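Local coordinates for protein CAS6A (PDB 4C97) that probably cleaves CRISPR precursor RNA into guide units, as a Cas6-type endoribonuclease of the antiviral defence system of Thermus thermophilus, at residues Ala8-Leu14 against Ala59-Leu65; Pro103-Ser108 against Ala222-Gly226. The protein carries 1 engineered substitution. Numbering follows the deposited sequence.

Contact 1 (Ala8-Leu14 against Ala59-Leu65)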
loop_
_atom_site.group_PDB
_atom_site.type_symbol
_atom_site.label_atom_id
_atom_site.label_comp_id
_atom_site.label_asym_id
_atom_site.label_seq_id
_atom_site.Cartn_x
_atom_site.Cartn_y
_atom_site.Cartn_z
ATOM N N ALA A 8 2.977 0.277 -10.098
ATOM C CA ALA A 8 2.852 1.724 -10.111
ATOM C C ALA A 8 1.837 2.224 -9.100
ATOM O O ALA A 8 0.897 1.513 -8.746
ATOM C CB ALA A 8 2.449 2.180 -11.493
ATOM N N ALA A 9 2.069 3.444 -8.626
ATOM C CA ALA A 9 1.108 4.169 -7.803
ATOM C C ALA A 9 0.983 5.533 -8.426
ATOM O O ALA A 9 1.933 6.330 -8.442
ATOM C CB ALA A 9 1.602 4.281 -6.366
ATOM N N LEU A 10 -0.202 5.788 -8.979
ATOM C CA LEU A 10 -0.489 7.074 -9.567
ATOM C C LEU A 10 -1.320 7.913 -8.619
ATOM O O LEU A 10 -2.290 7.419 -8.016
ATOM C CB LEU A 10 -1.250 6.882 -10.870
ATOM C CG LEU A 10 -0.421 6.436 -12.073
ATOM C CD1 LEU A 10 0.147 5.049 -11.893
ATOM C CD2 LEU A 10 -1.301 6.483 -13.322
ATOM N N VAL A 11 -0.949 9.182 -8.504
ATOM C CA VAL A 11 -1.637 10.113 -7.622
ATOM C C VAL A 11 -2.516 11.080 -8.405
ATOM O O VAL A 11 -2.060 11.711 -9.363
ATOM C CB VAL A 11 -0.654 10.909 -6.761
ATOM C CG1 VAL A 11 -1.371 12.030 -6.007
ATOM C CG2 VAL A 11 0.051 9.979 -5.739
ATOM N N LEU A 12 -3.777 11.184 -7.995
ATOM C CA LEU A 12 -4.702 12.175 -8.555
ATOM C C LEU A 12 -4.740 13.366 -7.619
ATOM O O LEU A 12 -5.246 13.265 -6.480
ATOM C CB LEU A 12 -6.124 11.608 -8.684
ATOM C CG LEU A 12 -6.414 10.602 -9.796
ATOM C CD1 LEU A 12 -5.377 9.497 -9.871
ATOM C CD2 LEU A 12 -7.811 10.013 -9.607
ATOM N N VAL A 13 -4.206 14.483 -8.109
ATOM C CA VAL A 13 -4.202 15.736 -7.377
ATOM C C VAL A 13 -5.573 16.363 -7.588
ATOM O O VAL A 13 -6.008 16.547 -8.720
ATOM C CB VAL A 13 -3.090 16.681 -7.859
ATOM C CG1 VAL A 13 -3.145 18.011 -7.122
ATOM C CG2 VAL A 13 -1.740 16.030 -7.675
ATOM N N LEU A 14 -6.257 16.676 -6.492
ATOM C CA LEU A 14 -7.680 16.999 -6.562
ATOM C C LEU A 14 -7.960 18.434 -6.174
ATOM O O LEU A 14 -7.409 18.937 -5.204
ATOM C CB LEU A 14 -8.467 16.073 -5.623
ATOM C CG LEU A 14 -8.309 14.577 -5.884
ATOM C CD1 LEU A 14 -8.961 13.787 -4.745
ATOM C CD2 LEU A 14 -8.861 14.161 -7.241
ATOM N N ALA A 59 -6.099 17.977 -1.311
ATOM C CA ALA A 59 -6.421 16.566 -1.180
ATOM C C ALA A 59 -5.917 15.801 -2.384
ATOM O O ALA A 59 -5.713 16.363 -3.466
ATOM C CB ALA A 59 -7.931 16.378 -1.030
ATOM N N TRP A 60 -5.689 14.515 -2.189
ATOM C CA TRP A 60 -5.324 13.673 -3.304
ATOM C C TRP A 60 -5.847 12.263 -3.114
ATOM O O TRP A 60 -6.182 11.842 -2.003
ATOM C CB TRP A 60 -3.806 13.650 -3.487
ATOM C CG TRP A 60 -3.054 13.312 -2.212
ATOM C CD1 TRP A 60 -2.555 14.198 -1.306
ATOM C CD2 TRP A 60 -2.710 12.008 -1.733
ATOM N NE1 TRP A 60 -1.938 13.523 -0.274
ATOM C CE2 TRP A 60 -2.025 12.176 -0.511
ATOM C CE3 TRP A 60 -2.931 10.706 -2.194
ATOM C CZ2 TRP A 60 -1.553 11.103 0.229
ATOM C CZ3 TRP A 60 -2.475 9.641 -1.450
ATOM C CH2 TRP A 60 -1.795 9.848 -0.250
ATOM N N ALA A 61 -5.894 11.539 -4.224
ATOM C CA ALA A 61 -6.198 10.120 -4.176
ATOM C C ALA A 61 -5.091 9.382 -4.873
ATOM O O ALA A 61 -4.313 9.989 -5.604
ATOM C CB ALA A 61 -7.510 9.833 -4.827
ATOM N N ARG A 62 -5.011 8.079 -4.652
ATOM C CA ARG A 62 -3.975 7.291 -5.298
ATOM C C ARG A 62 -4.453 5.896 -5.661
ATOM O O ARG A 62 -5.245 5.267 -4.942
ATOM C CB ARG A 62 -2.678 7.257 -4.464
ATOM C CG ARG A 62 -2.465 6.032 -3.658
ATOM C CD ARG A 62 -1.322 6.218 -2.653
ATOM N NE ARG A 62 0.028 5.896 -3.109
ATOM C CZ ARG A 62 0.747 4.847 -2.692
ATOM N NH1 ARG A 62 0.226 3.947 -1.857
ATOM N NH2 ARG A 62 1.995 4.689 -3.113
ATOM N N VAL A 63 -3.984 5.452 -6.827
ATOM C CA VAL A 63 -4.340 4.158 -7.366
ATOM C C VAL A 63 -3.061 3.378 -7.585
ATOM O O VAL A 63 -2.205 3.806 -8.367
ATOM C CB VAL A 63 -5.083 4.312 -8.698
ATOM C CG1 VAL A 63 -5.420 2.949 -9.304
ATOM C CG2 VAL A 63 -6.331 5.130 -8.508
ATOM N N SER A 64 -2.930 2.250 -6.878
ATOM C CA SER A 64 -1.808 1.340 -7.062
ATOM C C SER A 64 -2.221 0.195 -7.916
ATOM O O SER A 64 -3.243 -0.438 -7.663
ATOM C CB SER A 64 -1.324 0.703 -5.752
ATOM O OG SER A 64 -0.878 1.653 -4.833
ATOM N N LEU A 65 -1.354 -0.098 -8.875
ATOM C CA LEU A 65 -1.560 -1.135 -9.869
ATOM C C LEU A 65 -0.376 -2.071 -9.790
ATOM O O LEU A 65 0.778 -1.655 -9.996
ATOM C CB LEU A 65 -1.681 -0.518 -11.256
ATOM C CG LEU A 65 -2.727 0.601 -11.339
ATOM C CD1 LEU A 65 -2.661 1.342 -12.668
ATOM C CD2 LEU A 65 -4.131 0.017 -11.095
HETATM O O HOH W 1 -8.122 19.738 -2.624
#
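Leu14 lays its CD1 over Ala61, 4.2 Å from the Ala61 CB, and the same CD1 sits 3.8 Å from Ala61 N. Beneath them the two strands run antiparallel, and doubled backbone bonds join Ala8 to Leu65, Leu10 to Val63 and Leu12 to Ala61; Leu12 N reaches Ala61 O at 2.7 Å and Leu65 N reaches Ala8 O at 2.8 Å. In the first ferredoxin-like domain of this Cas6 protein these are the first and third strands of the βαββαβ unit, neighbours inside its sheet. Ala8, Leu10, Leu12, Leu14, Ala61, Val63 and Leu65 share one face, where helix 22-36 covers Ala61 and Val63, helix 68-79 covers Ala8, Leu10 and Leu65, and Leu14 meets the loop residues Pro20 and Leu88. On the opposite face Val11 CG1 touches Trp60 CB at 3.9 Å, and Ala9 CB lies 3.3 Å from Arg62 NH2, whose polar partner is Phe223 O. Ser64 OG bonds to Tyr224 O. At the far end one water bridges Leu14 O (2.8 Å) and Ala59 N (3.0 Å).

Contact 2 (Pro103-Ser108 against Ala222-Gly226). With SO4 (sulfate ion), chain D.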
loop_
_atom_site.group_PDB
_atom_site.type_symbol
_atom_site.label_atom_id
_atom_site.label_comp_id
_atom_site.label_asym_id
_atom_site.label_seq_id
_atom_site.Cartn_x
_atom_site.Cartn_y
_atom_site.Cartn_z
ATOM N N PRO A 103 4.975 12.646 -3.098
ATOM C CA PRO A 103 5.551 11.644 -2.190
ATOM C C PRO A 103 4.951 10.245 -2.308
ATOM O O PRO A 103 5.625 9.263 -2.044
ATOM C CB PRO A 103 5.283 12.233 -0.805
ATOM C CG PRO A 103 5.242 13.697 -1.030
ATOM C CD PRO A 103 4.606 13.881 -2.386
ATOM N N TRP A 104 3.689 10.162 -2.709
ATOM C CA TRP A 104 2.981 8.897 -2.795
ATOM C C TRP A 104 2.793 8.377 -4.217
ATOM O O TRP A 104 2.067 7.420 -4.421
ATOM C CB TRP A 104 1.649 9.010 -2.049
ATOM C CG TRP A 104 1.882 9.068 -0.562
ATOM C CD1 TRP A 104 1.913 10.180 0.225
ATOM C CD2 TRP A 104 2.154 7.956 0.292
ATOM N NE1 TRP A 104 2.179 9.825 1.529
ATOM C CE2 TRP A 104 2.316 8.466 1.602
ATOM C CE3 TRP A 104 2.268 6.586 0.099
ATOM C CZ2 TRP A 104 2.603 7.646 2.696
ATOM C CZ3 TRP A 104 2.550 5.771 1.194
ATOM C CH2 TRP A 104 2.693 6.306 2.469
ATOM N N ALA A 105 3.478 8.998 -5.179
ATOM C CA ALA A 105 3.464 8.549 -6.566
ATOM C C ALA A 105 4.766 7.807 -6.876
ATOM O O ALA A 105 5.826 8.192 -6.408
ATOM C CB ALA A 105 3.340 9.734 -7.486
ATOM N N GLY A 106 4.694 6.769 -7.684
ATOM C CA GLY A 106 5.902 6.141 -8.175
ATOM C C GLY A 106 5.620 5.041 -9.156
ATOM O O GLY A 106 4.517 4.530 -9.210
ATOM N N VAL A 107 6.611 4.705 -9.972
ATOM C CA VAL A 107 6.513 3.585 -10.886
ATOM C C VAL A 107 7.837 2.859 -10.799
ATOM O O VAL A 107 8.894 3.501 -10.775
ATOM C CB VAL A 107 6.281 4.015 -12.334
ATOM C CG1 VAL A 107 6.071 2.796 -13.208
ATOM C CG2 VAL A 107 5.105 4.934 -12.432
ATOM N N SER A 108 7.781 1.536 -10.736
ATOM C CA SER A 108 8.982 0.724 -10.611
ATOM C C SER A 108 8.764 -0.639 -11.245
ATOM O O SER A 108 7.778 -0.861 -11.982
ATOM C CB SER A 108 9.392 0.576 -9.142
ATOM O OG SER A 108 10.739 0.129 -9.050
ATOM N N ALA A 222 5.699 -2.498 0.061
ATOM C CA ALA A 222 4.663 -1.850 0.874
ATOM C C ALA A 222 4.110 -0.516 0.313
ATOM O O ALA A 222 2.897 -0.246 0.386
ATOM C CB ALA A 222 5.159 -1.677 2.300
ATOM N N PHE A 223 4.985 0.291 -0.268
ATOM C CA PHE A 223 4.613 1.566 -0.872
ATOM C C PHE A 223 3.481 1.371 -1.883
ATOM O O PHE A 223 2.592 2.214 -2.019
ATOM C CB PHE A 223 5.835 2.148 -1.593
ATOM C CG PHE A 223 5.586 3.460 -2.280
ATOM C CD1 PHE A 223 5.596 4.649 -1.572
ATOM C CD2 PHE A 223 5.381 3.516 -3.654
ATOM C CE1 PHE A 223 5.391 5.846 -2.197
ATOM C CE2 PHE A 223 5.175 4.714 -4.282
ATOM C CZ PHE A 223 5.194 5.891 -3.570
ATOM N N TYR A 224 3.561 0.273 -2.627
ATOM C CA TYR A 224 2.590 -0.034 -3.679
ATOM C C TYR A 224 1.406 -0.827 -3.142
ATOM O O TYR A 224 0.257 -0.514 -3.463
ATOM C CB TYR A 224 3.267 -0.794 -4.825
ATOM C CG TYR A 224 4.348 0.033 -5.462
ATOM C CD1 TYR A 224 4.031 1.024 -6.385
ATOM C CD2 TYR A 224 5.678 -0.144 -5.126
ATOM C CE1 TYR A 224 4.993 1.810 -6.948
ATOM C CE2 TYR A 224 6.665 0.638 -5.703
ATOM C CZ TYR A 224 6.316 1.610 -6.614
ATOM O OH TYR A 224 7.275 2.406 -7.178
ATOM N N SER A 225 1.677 -1.863 -2.348
ATOM C CA SER A 225 0.605 -2.780 -1.953
ATOM C C SER A 225 -0.223 -2.296 -0.760
ATOM O O SER A 225 -1.422 -2.595 -0.635
ATOM C CB SER A 225 1.175 -4.149 -1.598
ATOM O OG SER A 225 2.056 -4.034 -0.509
ATOM N N GLY A 226 0.426 -1.571 0.132
ATOM C CA GLY A 226 -0.146 -1.322 1.437
ATOM C C GLY A 226 -0.072 -2.575 2.280
ATOM O O GLY A 226 0.443 -3.620 1.860
HETATM S S SO4 D . 0.373 11.557 4.699
HETATM O O1 SO4 D . 1.234 10.691 3.907
HETATM O O2 SO4 D . 0.524 11.175 6.104
HETATM O O3 SO4 D . 0.788 12.944 4.527
HETATM O O4 SO4 D . -1.041 11.455 4.358
#
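This is part of the interface between the two ferredoxin-like domains of a Cas6 protein: the C-terminal turn of helix 209-225, from the second domain, packs against the end of strand 91-109, from the first. Phe223 and Tyr224 do the work. The Phe223 ring comes in edge-on to the backbone, with CE1 3.4 Å from Pro103 O and CZ 3.7 Å from Ala105 O, so that polarised ring hydrogens meet carbonyl oxygens. Beside it lies the Trp104 indole, its CE3 3.9 Å from Phe223 CE1. The two planes are only 2° apart, but they are slid so far that the ring centroids are 5.8 Å apart and hardly overlap. Tyr224 takes the next stretch of strand: its CE1 is 3.6 Å from Gly106 O and its OH is 3.4 Å from Ser108 CB. Gly106 suits the spot, since a beta carbon there would crowd both Tyr224 OH and Phe223 CE2. On the far side of the indole, Trp104 NE1 donates to sulfate O1 at 2.7 Å; Arg125 and Arg237 also hold this ion, which probably came from the crystallisation liquor, though such a site is compatible with an RNA phosphate. After Ser225 the chain leaves the helix at Gly226, with positive phi. The two segments share no hydrogen bond: ring edges against carbonyls and apolar contact join them directly, while Arg62 bonds to both Trp104 O and Phe223 O, so the directional bonding runs through a third residue.

From the N terminus, strand 6-15 runs first, and contact 1 closes when strand 58-65 returns beside it, after a 44-residue excursion through helix 22-36 and strand 48-55. Contact 2 opens only later, at 103-108, and closes 113 residues on, at the end of helix 209-225; the two loops therefore lie in series, neither nested nor crossed. They still meet in space: the centres of contact 1 and contact 2 are about 9 Å apart. Strand 91-109 flanks strand 6-15, with Ala9 N 2.7 Å from Gly106 O, and Arg62 NH2 lies 2.8 Å from Phe223 O. Contact 1 thus pairs strands within the first domain, and contact 2 brings the second domain's helix against that same sheet.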